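Side-chain contacts in Cap5O (Staphylococcus aureus, PDB 3OJO), which acts as an NAD-dependent UDP-N-acetyl-mannosamine dehydrogenase in capsular polysaccharide biosynthesis: residues B[15-20]-B[112-117]; B[78-83]-B[116-121]; B[20-25]-B[88-93]. All coordinates share one frame; numbering follows the deposited sequence.

Contact 1: residues B[15-20]-B[112-117]; sequences TVVGLG and LDSILP. With NAD (nicotinamide-adenine-dinucleotide), chain J.
Val17 and Ile115 meet through single methyl groups: CG2 of Val17 lies 3.6 Å from CD1 of Ile115, the two side chains crossing at a slant. The valine rotamer decides which branch goes where. With chi1 at -176°, CG1 stands anti to the backbone N and CG2 sits beside that N, anti to the carbonyl carbon. CG2 is thereby aimed at the helix, while CG1 comes up to the adenine of NAD, 3.5 Å from its C2A atom. Ile115 answers with an extended outer chain (chi2 170°), which carries CD1 out to the strand; its side chain also rests on Phe87 and Ile89 of the adjacent strand 86-89. Ser114 approaches more loosely, its OG 4.4 Å from Val17 CG1. That hydroxyl is hydrogen-bonded to the carbonyl of Ala111, one turn back in its own helix; its approach to the Val17 methyl is a loose van der Waals one.

Past the strand end the chain runs against the cofactor without side chains in between. Gly18 CA stands 3.4 Å from NAD O4B, and Gly20 CA is 3.2 Å from NAD O5B. Strand 13-17 running into glycines against the adenosine ribose, with helix 106-115 packed on the sheet, is the layout of a Rossmann NAD-binding domain; Gly18 and Gly20 fit the first two glycines of GxGxxG.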
loop_
_atom_site.group_PDB
_atom_site.type_symbol
_atom_site.label_atom_id
_atom_site.label_comp_id
_atom_site.label_asym_id
_atom_site.label_seq_id
_atom_site.Cartn_x
_atom_site.Cartn_y
_atom_site.Cartn_z
ATOM N N THR B 15 -37.364 12.349 -1.752
ATOM C CA THR B 15 -37.177 11.956 -3.134
ATOM C C THR B 15 -35.781 11.302 -3.294
ATOM O O THR B 15 -34.751 11.864 -2.867
ATOM C CB THR B 15 -37.414 13.129 -4.070
ATOM O OG1 THR B 15 -38.701 13.681 -3.789
ATOM C CG2 THR B 15 -37.334 12.729 -5.522
ATOM N N VAL B 16 -35.766 10.095 -3.884
ATOM C CA VAL B 16 -34.530 9.375 -4.183
ATOM C C VAL B 16 -34.346 9.438 -5.705
ATOM O O VAL B 16 -35.170 8.920 -6.446
ATOM C CB VAL B 16 -34.522 7.920 -3.627
ATOM C CG1 VAL B 16 -33.266 7.176 -4.063
ATOM C CG2 VAL B 16 -34.676 7.894 -2.095
ATOM N N VAL B 17 -33.295 10.107 -6.161
ATOM C CA VAL B 17 -32.991 10.254 -7.585
ATOM C C VAL B 17 -31.974 9.181 -8.011
ATOM O O VAL B 17 -30.811 9.229 -7.615
ATOM C CB VAL B 17 -32.535 11.692 -7.919
ATOM C CG1 VAL B 17 -32.311 11.884 -9.415
ATOM C CG2 VAL B 17 -33.532 12.707 -7.387
ATOM N N GLY B 18 -32.447 8.221 -8.791
ATOM C CA GLY B 18 -31.661 7.077 -9.234
ATOM C C GLY B 18 -32.156 5.855 -8.491
ATOM O O GLY B 18 -32.136 5.827 -7.260
ATOM N N LEU B 19 -32.701 4.886 -9.220
ATOM C CA LEU B 19 -33.258 3.685 -8.592
ATOM C C LEU B 19 -32.572 2.379 -8.979
ATOM O O LEU B 19 -33.239 1.418 -9.389
ATOM C CB LEU B 19 -34.782 3.600 -8.818
ATOM C CG LEU B 19 -35.602 4.781 -8.337
ATOM C CD1 LEU B 19 -36.965 4.715 -8.909
ATOM C CD2 LEU B 19 -35.678 4.831 -6.835
ATOM N N GLY B 20 -31.254 2.348 -8.821
ATOM C CA GLY B 20 -30.465 1.146 -9.071
ATOM C C GLY B 20 -30.213 0.376 -7.795
ATOM O O GLY B 20 -31.055 0.382 -6.890
ATOM N N LEU B 112 -28.755 16.858 -10.266
ATOM C CA LEU B 112 -28.864 18.064 -9.449
ATOM C C LEU B 112 -29.781 19.079 -10.146
ATOM O O LEU B 112 -30.662 19.634 -9.487
ATOM C CB LEU B 112 -27.496 18.669 -9.081
ATOM C CG LEU B 112 -27.507 19.872 -8.082
ATOM C CD1 LEU B 112 -28.129 19.507 -6.725
ATOM C CD2 LEU B 112 -26.113 20.463 -7.902
ATOM N N ASP B 113 -29.645 19.235 -11.484
ATOM C CA ASP B 113 -30.476 20.148 -12.284
ATOM C C ASP B 113 -31.966 19.784 -12.332
ATOM O O ASP B 113 -32.794 20.682 -12.511
ATOM C CB ASP B 113 -29.926 20.338 -13.700
ATOM C CG ASP B 113 -28.635 21.108 -13.796
ATOM O OD1 ASP B 113 -27.839 20.815 -14.714
ATOM O OD2 ASP B 113 -28.414 22.008 -12.954
ATOM N N SER B 114 -32.309 18.486 -12.173
ATOM C CA SER B 114 -33.697 17.982 -12.166
ATOM C C SER B 114 -34.433 18.366 -10.873
ATOM O O SER B 114 -35.653 18.529 -10.865
ATOM C CB SER B 114 -33.712 16.463 -12.338
ATOM O OG SER B 114 -33.508 15.756 -11.122
ATOM N N ILE B 115 -33.663 18.507 -9.791
ATOM C CA ILE B 115 -34.065 18.811 -8.424
ATOM C C ILE B 115 -34.266 20.321 -8.176
ATOM O O ILE B 115 -35.175 20.699 -7.440
ATOM C CB ILE B 115 -32.976 18.148 -7.529
ATOM C CG1 ILE B 115 -33.427 16.765 -7.061
ATOM C CG2 ILE B 115 -32.362 19.030 -6.410
ATOM C CD1 ILE B 115 -32.325 15.954 -6.383
ATOM N N LEU B 116 -33.406 21.163 -8.784
ATOM C CA LEU B 116 -33.367 22.621 -8.651
ATOM C C LEU B 116 -34.718 23.355 -8.728
ATOM O O LEU B 116 -34.996 24.122 -7.801
ATOM C CB LEU B 116 -32.363 23.245 -9.626
ATOM C CG LEU B 116 -30.889 22.914 -9.478
ATOM C CD1 LEU B 116 -30.070 23.788 -10.381
ATOM C CD2 LEU B 116 -30.409 23.010 -8.017
ATOM N N PRO B 117 -35.585 23.146 -9.770
ATOM C CA PRO B 117 -36.876 23.865 -9.803
ATOM C C PRO B 117 -37.843 23.565 -8.652
ATOM O O PRO B 117 -38.802 24.304 -8.463
ATOM C CB PRO B 117 -37.490 23.435 -11.140
ATOM C CG PRO B 117 -36.388 22.874 -11.927
ATOM C CD PRO B 117 -35.444 22.277 -10.957
HETATM P PA NAD J . -27.057 1.656 -11.054
HETATM O O1A NAD J . -26.627 1.758 -12.464
HETATM O O2A NAD J . -27.455 0.278 -10.699
HETATM O O5B NAD J . -28.293 2.658 -10.822
HETATM C C5B NAD J . -28.297 3.964 -11.334
HETATM C C4B NAD J . -29.722 4.299 -11.707
HETATM O O4B NAD J . -29.870 5.701 -11.773
HETATM C C3B NAD J . -30.144 3.713 -13.061
HETATM O O3B NAD J . -31.424 3.103 -12.931
HETATM C C2B NAD J . -30.289 4.955 -13.931
HETATM O O2B NAD J . -31.263 4.825 -14.947
HETATM C C1B NAD J . -30.651 6.025 -12.916
HETATM N N9A NAD J . -30.304 7.365 -13.410
HETATM C C8A NAD J . -29.176 7.703 -14.126
HETATM N N7A NAD J . -29.156 9.044 -14.298
HETATM C C5A NAD J . -30.263 9.556 -13.706
HETATM C C6A NAD J . -30.743 10.863 -13.604
HETATM N N6A NAD J . -30.033 11.851 -14.159
HETATM N N1A NAD J . -31.934 11.101 -12.922
HETATM C C2A NAD J . -32.632 10.056 -12.339
HETATM N N3A NAD J . -32.154 8.764 -12.448
HETATM C C4A NAD J . -30.989 8.518 -13.120
HETATM O O3 NAD J . -25.869 2.225 -10.111
HETATM P PN NAD J . -25.710 1.860 -8.557
HETATM O O1N NAD J . -25.008 0.554 -8.472
HETATM O O2N NAD J . -27.006 2.063 -7.862
HETATM O O5D NAD J . -24.670 2.945 -8.051
HETATM C C5D NAD J . -24.783 4.298 -8.409
HETATM C C4D NAD J . -23.503 5.001 -7.966
HETATM O O4D NAD J . -23.344 4.891 -6.560
HETATM C C3D NAD J . -22.222 4.367 -8.507
HETATM O O3D NAD J . -21.921 4.616 -9.868
HETATM C C2D NAD J . -21.218 4.980 -7.564
HETATM O O2D NAD J . -21.149 6.359 -7.816
HETATM C C1D NAD J . -21.959 4.853 -6.243
HETATM N N1N NAD J . -21.525 3.583 -5.618
HETATM C C2N NAD J . -22.232 2.411 -5.767
HETATM C C3N NAD J . -21.753 1.229 -5.180
HETATM C C7N NAD J . -22.681 0.069 -4.947
HETATM O O7N NAD J . -22.639 -0.563 -3.682
HETATM N N7N NAD J . -23.489 -0.352 -5.929
HETATM C C4N NAD J . -20.540 1.243 -4.478
HETATM C C5N NAD J . -19.807 2.423 -4.363
HETATM C C6N NAD J . -20.314 3.581 -4.958
#

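Contact 2: residues B[78-83]-B[116-121]; sequences STTPEA and LPFLKK
Phe118 is the one residue of 116-121 on which Thr80, Pro81, Glu82 and Ala83 all converge, and it supplies nearly half of the 217 Å² buried here. Upstream of that cluster, Ser78 shapes the approach: its OG accepts from Thr80 N at 3.2 Å, with an N-H...O angle of 161°, which makes an ST turn where strand 75-78 gives way to the loop. Thr80 then brings its CG2 methyl to 4.5 Å from Phe118 CZ, at a slant to the ring.

Pro81 makes two different contacts. Its carbonyl O lies over a face of the aromatic ring, displaced toward the rim and 3.3 Å from Phe118 CZ, whereas its ring carbon CD reaches Phe118 CE2 at 4.2 Å, the two side chains being crossed at about a right angle. Glu82 contributes backbone and not carboxylate: its CA makes a CH-pi contact over the same face, 4.2 Å from the Phe118 ring centroid and 26° off the ring normal. Ala83 closes the series with its amide N 3.7 Å from Phe118 CD1.

The ring reaches this bed because CG of Phe118 is beside its own backbone N and anti to the carbonyl carbon (chi1 -52°). Its other face has Pro117 CB above the rim, so the aromatic group lies between its proline neighbour and the 81-82 peptide. Lys120 NZ turns back to the carbonyl O of Phe118 in a weak hydrogen bond. An aromatic residue laid over a neighbouring loop here joins two connections of the Rossmann domain, the loop from strand 75-78 to strand 86-89 and the one from helix 106-115 to strand 124-127.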
loop_
_atom_site.group_PDB
_atom_site.type_symbol
_atom_site.label_atom_id
_atom_site.label_comp_id
_atom_site.label_asym_id
_atom_site.label_seq_id
_atom_site.Cartn_x
_atom_site.Cartn_y
_atom_site.Cartn_z
ATOM N N SER B 78 -41.603 7.674 -10.321
ATOM C CA SER B 78 -41.780 8.671 -11.398
ATOM C C SER B 78 -40.445 8.883 -12.170
ATOM O O SER B 78 -39.377 8.499 -11.687
ATOM C CB SER B 78 -42.261 10.000 -10.808
ATOM O OG SER B 78 -42.629 10.939 -11.803
ATOM N N THR B 79 -40.525 9.503 -13.366
ATOM C CA THR B 79 -39.371 9.879 -14.193
ATOM C C THR B 79 -39.009 11.345 -13.898
ATOM O O THR B 79 -37.990 11.853 -14.376
ATOM C CB THR B 79 -39.697 9.726 -15.687
ATOM O OG1 THR B 79 -40.860 10.501 -16.003
ATOM C CG2 THR B 79 -39.851 8.263 -16.120
ATOM N N THR B 80 -39.852 12.003 -13.084
ATOM C CA THR B 80 -39.770 13.412 -12.732
ATOM C C THR B 80 -39.674 13.610 -11.207
ATOM O O THR B 80 -40.454 13.005 -10.467
ATOM C CB THR B 80 -41.028 14.124 -13.314
ATOM O OG1 THR B 80 -41.161 13.807 -14.704
ATOM C CG2 THR B 80 -41.011 15.630 -13.133
ATOM N N PRO B 81 -38.798 14.511 -10.709
ATOM C CA PRO B 81 -38.803 14.801 -9.274
ATOM C C PRO B 81 -39.988 15.713 -8.942
ATOM O O PRO B 81 -40.627 16.263 -9.837
ATOM C CB PRO B 81 -37.469 15.541 -9.050
ATOM C CG PRO B 81 -36.769 15.540 -10.355
ATOM C CD PRO B 81 -37.804 15.351 -11.400
ATOM N N GLU B 82 -40.289 15.855 -7.662
ATOM C CA GLU B 82 -41.362 16.734 -7.201
ATOM C C GLU B 82 -40.875 17.357 -5.882
ATOM O O GLU B 82 -39.888 16.879 -5.312
ATOM C CB GLU B 82 -42.689 15.968 -7.004
ATOM C CG GLU B 82 -43.291 15.260 -8.215
ATOM C CD GLU B 82 -44.381 14.243 -7.933
ATOM O OE1 GLU B 82 -44.477 13.780 -6.776
ATOM O OE2 GLU B 82 -45.079 13.840 -8.889
ATOM N N ALA B 83 -41.531 18.433 -5.421
ATOM C CA ALA B 83 -41.189 19.112 -4.164
ATOM C C ALA B 83 -41.048 18.098 -3.041
ATOM O O ALA B 83 -41.859 17.175 -2.944
ATOM C CB ALA B 83 -42.262 20.135 -3.812
ATOM N N LEU B 116 -33.406 21.163 -8.784
ATOM C CA LEU B 116 -33.367 22.621 -8.651
ATOM C C LEU B 116 -34.718 23.355 -8.728
ATOM O O LEU B 116 -34.996 24.122 -7.801
ATOM C CB LEU B 116 -32.363 23.245 -9.626
ATOM C CG LEU B 116 -30.889 22.914 -9.478
ATOM C CD1 LEU B 116 -30.070 23.788 -10.381
ATOM C CD2 LEU B 116 -30.409 23.010 -8.017
ATOM N N PRO B 117 -35.585 23.146 -9.770
ATOM C CA PRO B 117 -36.876 23.865 -9.803
ATOM C C PRO B 117 -37.843 23.565 -8.652
ATOM O O PRO B 117 -38.802 24.304 -8.463
ATOM C CB PRO B 117 -37.490 23.435 -11.140
ATOM C CG PRO B 117 -36.388 22.874 -11.927
ATOM C CD PRO B 117 -35.444 22.277 -10.957
ATOM N N PHE B 118 -37.604 22.487 -7.902
ATOM C CA PHE B 118 -38.476 22.060 -6.811
ATOM C C PHE B 118 -37.974 22.465 -5.432
ATOM O O PHE B 118 -38.671 22.241 -4.443
ATOM C CB PHE B 118 -38.713 20.543 -6.897
ATOM C CG PHE B 118 -39.196 20.100 -8.261
ATOM C CD1 PHE B 118 -40.546 20.145 -8.587
ATOM C CD2 PHE B 118 -38.296 19.677 -9.231
ATOM C CE1 PHE B 118 -40.984 19.769 -9.856
ATOM C CE2 PHE B 118 -38.734 19.303 -10.501
ATOM C CZ PHE B 118 -40.075 19.340 -10.803
ATOM N N LEU B 119 -36.773 23.072 -5.369
ATOM C CA LEU B 119 -36.125 23.475 -4.126
ATOM C C LEU B 119 -36.835 24.562 -3.347
ATOM O O LEU B 119 -37.195 25.598 -3.900
ATOM C CB LEU B 119 -34.661 23.867 -4.359
ATOM C CG LEU B 119 -33.658 22.725 -4.524
ATOM C CD1 LEU B 119 -32.265 23.271 -4.701
ATOM C CD2 LEU B 119 -33.695 21.782 -3.338
ATOM N N LYS B 120 -37.013 24.316 -2.048
ATOM C CA LYS B 120 -37.650 25.218 -1.094
ATOM C C LYS B 120 -36.713 25.391 0.105
ATOM O O LYS B 120 -35.862 24.531 0.343
ATOM C CB LYS B 120 -39.012 24.648 -0.620
ATOM C CG LYS B 120 -39.953 24.125 -1.725
ATOM C CD LYS B 120 -40.781 25.216 -2.404
ATOM C CE LYS B 120 -41.740 24.656 -3.437
ATOM N NZ LYS B 120 -41.100 24.471 -4.774
ATOM N N LYS B 121 -36.852 26.505 0.855
ATOM C CA LYS B 121 -36.017 26.735 2.037
ATOM C C LYS B 121 -36.252 25.643 3.096
ATOM O O LYS B 121 -37.389 25.196 3.277
ATOM C CB LYS B 121 -36.215 28.152 2.595
ATOM C CG LYS B 121 -35.486 29.210 1.769
ATOM C CD LYS B 121 -35.694 30.625 2.268
ATOM C CE LYS B 121 -34.724 31.604 1.634
ATOM N NZ LYS B 121 -34.924 31.759 0.159
#

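Contact 3: residues B[20-25]-B[88-93]; sequences GYIGLP and IIAVPT. With NAD (nicotinamide-adenine-dinucleotide), chain J.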
loop_
_atom_site.group_PDB
_atom_site.type_symbol
_atom_site.label_atom_id
_atom_site.label_comp_id
_atom_site.label_asym_id
_atom_site.label_seq_id
_atom_site.Cartn_x
_atom_site.Cartn_y
_atom_site.Cartn_z
ATOM N N GLY B 20 -31.254 2.348 -8.821
ATOM C CA GLY B 20 -30.465 1.146 -9.071
ATOM C C GLY B 20 -30.213 0.376 -7.795
ATOM O O GLY B 20 -31.055 0.382 -6.890
ATOM N N TYR B 21 -29.040 -0.254 -7.705
ATOM C CA TYR B 21 -28.611 -1.055 -6.551
ATOM C C TYR B 21 -28.495 -0.290 -5.245
ATOM O O TYR B 21 -28.695 -0.868 -4.179
ATOM C CB TYR B 21 -27.351 -1.886 -6.878
ATOM C CG TYR B 21 -27.722 -3.138 -7.646
ATOM C CD1 TYR B 21 -28.072 -4.312 -6.978
ATOM C CD2 TYR B 21 -27.798 -3.132 -9.038
ATOM C CE1 TYR B 21 -28.470 -5.455 -7.675
ATOM C CE2 TYR B 21 -28.216 -4.264 -9.748
ATOM C CZ TYR B 21 -28.541 -5.426 -9.063
ATOM O OH TYR B 21 -28.940 -6.549 -9.756
ATOM N N ILE B 22 -28.234 1.018 -5.338
ATOM C CA ILE B 22 -28.147 1.930 -4.195
ATOM C C ILE B 22 -29.527 2.577 -3.899
ATOM O O ILE B 22 -30.046 2.411 -2.795
ATOM C CB ILE B 22 -27.020 2.985 -4.427
ATOM C CG1 ILE B 22 -25.609 2.366 -4.461
ATOM C CG2 ILE B 22 -27.125 4.130 -3.453
ATOM C CD1 ILE B 22 -25.076 1.824 -3.127
ATOM N N GLY B 23 -30.089 3.287 -4.888
ATOM C CA GLY B 23 -31.337 4.040 -4.789
ATOM C C GLY B 23 -32.598 3.261 -4.482
ATOM O O GLY B 23 -33.370 3.691 -3.627
ATOM N N LEU B 24 -32.859 2.151 -5.199
ATOM C CA LEU B 24 -34.069 1.363 -4.969
ATOM C C LEU B 24 -34.146 0.793 -3.539
ATOM O O LEU B 24 -35.120 1.121 -2.860
ATOM C CB LEU B 24 -34.287 0.273 -6.042
ATOM C CG LEU B 24 -35.553 -0.582 -5.900
ATOM C CD1 LEU B 24 -36.820 0.283 -6.008
ATOM C CD2 LEU B 24 -35.551 -1.725 -6.898
ATOM N N PRO B 25 -33.147 0.031 -3.024
ATOM C CA PRO B 25 -33.227 -0.438 -1.628
ATOM C C PRO B 25 -33.345 0.687 -0.597
ATOM O O PRO B 25 -34.090 0.531 0.372
ATOM C CB PRO B 25 -31.924 -1.221 -1.452
ATOM C CG PRO B 25 -31.575 -1.664 -2.835
ATOM C CD PRO B 25 -31.910 -0.467 -3.659
ATOM N N ILE B 88 -32.149 12.691 -2.230
ATOM C CA ILE B 88 -30.980 11.825 -2.234
ATOM C C ILE B 88 -30.599 11.503 -3.686
ATOM O O ILE B 88 -31.390 10.878 -4.395
ATOM C CB ILE B 88 -31.156 10.534 -1.373
ATOM C CG1 ILE B 88 -31.426 10.876 0.106
ATOM C CG2 ILE B 88 -29.917 9.635 -1.525
ATOM C CD1 ILE B 88 -31.722 9.750 1.009
ATOM N N ILE B 89 -29.384 11.910 -4.110
ATOM C CA ILE B 89 -28.870 11.586 -5.440
ATOM C C ILE B 89 -28.068 10.284 -5.304
ATOM O O ILE B 89 -27.071 10.236 -4.568
ATOM C CB ILE B 89 -28.066 12.755 -6.055
ATOM C CG1 ILE B 89 -28.991 13.974 -6.288
ATOM C CG2 ILE B 89 -27.345 12.333 -7.349
ATOM C CD1 ILE B 89 -28.333 15.313 -6.131
ATOM N N ALA B 90 -28.536 9.236 -5.997
ATOM C CA ALA B 90 -27.952 7.890 -6.022
ATOM C C ALA B 90 -27.838 7.398 -7.478
ATOM O O ALA B 90 -28.092 6.225 -7.764
ATOM C CB ALA B 90 -28.816 6.940 -5.213
ATOM N N VAL B 91 -27.455 8.309 -8.393
ATOM C CA VAL B 91 -27.262 8.038 -9.820
ATOM C C VAL B 91 -25.836 7.445 -10.033
ATOM O O VAL B 91 -25.024 7.516 -9.101
ATOM C CB VAL B 91 -27.537 9.294 -10.704
ATOM C CG1 VAL B 91 -28.942 9.843 -10.478
ATOM C CG2 VAL B 91 -26.489 10.373 -10.467
ATOM N N PRO B 92 -25.479 6.869 -11.207
ATOM C CA PRO B 92 -24.116 6.336 -11.346
ATOM C C PRO B 92 -23.050 7.396 -11.624
ATOM O O PRO B 92 -23.342 8.507 -12.077
ATOM C CB PRO B 92 -24.230 5.329 -12.504
ATOM C CG PRO B 92 -25.636 5.464 -13.034
ATOM C CD PRO B 92 -26.259 6.671 -12.442
ATOM N N THR B 93 -21.807 7.053 -11.312
ATOM C CA THR B 93 -20.648 7.912 -11.573
ATOM C C THR B 93 -19.738 7.099 -12.466
ATOM O O THR B 93 -18.880 6.375 -11.969
ATOM C CB THR B 93 -20.002 8.453 -10.303
ATOM O OG1 THR B 93 -19.577 7.353 -9.537
ATOM C CG2 THR B 93 -20.944 9.301 -9.506
HETATM P PA NAD J . -27.057 1.656 -11.054
HETATM O O1A NAD J . -26.627 1.758 -12.464
HETATM O O2A NAD J . -27.455 0.278 -10.699
HETATM O O5B NAD J . -28.293 2.658 -10.822
HETATM C C5B NAD J . -28.297 3.964 -11.334
HETATM C C4B NAD J . -29.722 4.299 -11.707
HETATM O O4B NAD J . -29.870 5.701 -11.773
HETATM C C3B NAD J . -30.144 3.713 -13.061
HETATM O O3B NAD J . -31.424 3.103 -12.931
HETATM C C2B NAD J . -30.289 4.955 -13.931
HETATM O O2B NAD J . -31.263 4.825 -14.947
HETATM C C1B NAD J . -30.651 6.025 -12.916
HETATM N N9A NAD J . -30.304 7.365 -13.410
HETATM C C8A NAD J . -29.176 7.703 -14.126
HETATM N N7A NAD J . -29.156 9.044 -14.298
HETATM C C5A NAD J . -30.263 9.556 -13.706
HETATM C C6A NAD J . -30.743 10.863 -13.604
HETATM N N6A NAD J . -30.033 11.851 -14.159
HETATM N N1A NAD J . -31.934 11.101 -12.922
HETATM C C2A NAD J . -32.632 10.056 -12.339
HETATM N N3A NAD J . -32.154 8.764 -12.448
HETATM C C4A NAD J . -30.989 8.518 -13.120
HETATM O O3 NAD J . -25.869 2.225 -10.111
HETATM P PN NAD J . -25.710 1.860 -8.557
HETATM O O1N NAD J . -25.008 0.554 -8.472
HETATM O O2N NAD J . -27.006 2.063 -7.862
HETATM O O5D NAD J . -24.670 2.945 -8.051
HETATM C C5D NAD J . -24.783 4.298 -8.409
HETATM C C4D NAD J . -23.503 5.001 -7.966
HETATM O O4D NAD J . -23.344 4.891 -6.560
HETATM C C3D NAD J . -22.222 4.367 -8.507
HETATM O O3D NAD J . -21.921 4.616 -9.868
HETATM C C2D NAD J . -21.218 4.980 -7.564
HETATM O O2D NAD J . -21.149 6.359 -7.816
HETATM C C1D NAD J . -21.959 4.853 -6.243
HETATM N N1N NAD J . -21.525 3.583 -5.618
HETATM C C2N NAD J . -22.232 2.411 -5.767
HETATM C C3N NAD J . -21.753 1.229 -5.180
HETATM C C7N NAD J . -22.681 0.069 -4.947
HETATM O O7N NAD J . -22.639 -0.563 -3.682
HETATM N N7N NAD J . -23.489 -0.352 -5.929
HETATM C C4N NAD J . -20.540 1.243 -4.478
HETATM C C5N NAD J . -19.807 2.423 -4.363
HETATM C C6N NAD J . -20.314 3.581 -4.958
HETATM O O HOH W 1 -29.105 3.711 -7.731
#
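Ile22 and Ala90 touch methyl to methyl, CG2 of the isoleucine standing 3.7 Å from CB of the alanine. Ile22 is turned so that its branches serve different partners: CG2 lies anti to the backbone N (CG1 beside it, chi1 -66°) and meets Ala90, while CD1 leads away to the nicotinamide carboxamide, 3.5 Å from NAD C7N. Ala90 CB also faces Gly23 CA at 3.9 Å; the small residues on both sides bring helix and strand end close.

The remaining side chains are set round NAD. Val91 lays CG1 against the adenine, Pro92 covers the adenosine side with CG and CD, and the Tyr21 ring turns its edge toward NAD O2A. Thr93 holds the nicotinamide ribose at two points: its N donates to NAD O3D at 2.8 Å, nearly straight at 161°, and its OG1 is hydrogen-bonded to O2D.

Between the segments sits a water that accepts from Gly20 N (2.8 Å) and Gly23 N (3.0 Å) and also lies within hydrogen-bonding distance of Ala90 O and NAD O2N. Ile22 N donates directly to the same phosphate oxygen, O2N, at 3.0 Å, and Tyr21 N weakly to NAD O2A at 3.4 Å. Amides thus meet both phosphates, two directly and two through the water, with no charged side chain within these two segments and probable help from the N-terminal end of helix 23-32.

How the contacts relate
From the N terminus, strand 13-17 opens contact 1, whose loop of 91 intervening residues shuts only at the end of helix 106-115. Contact 3 starts where contact 1's first segment ends, at Gly20, and closes at 88-93, wholly within that larger loop. Contact 2 begins at 78-83, before contact 3 has closed, so these two cross; it finishes on 116-121, sharing Leu116 and Pro117 with contact 1. Contacts 1 and 3 meet through the neighbouring strands 13-17 and 86-89 and both touch NAD. Contact 2 adjoins contact 1 where Pro81 packs on Ser114, but its centre is about 17 Å from that of contact 3.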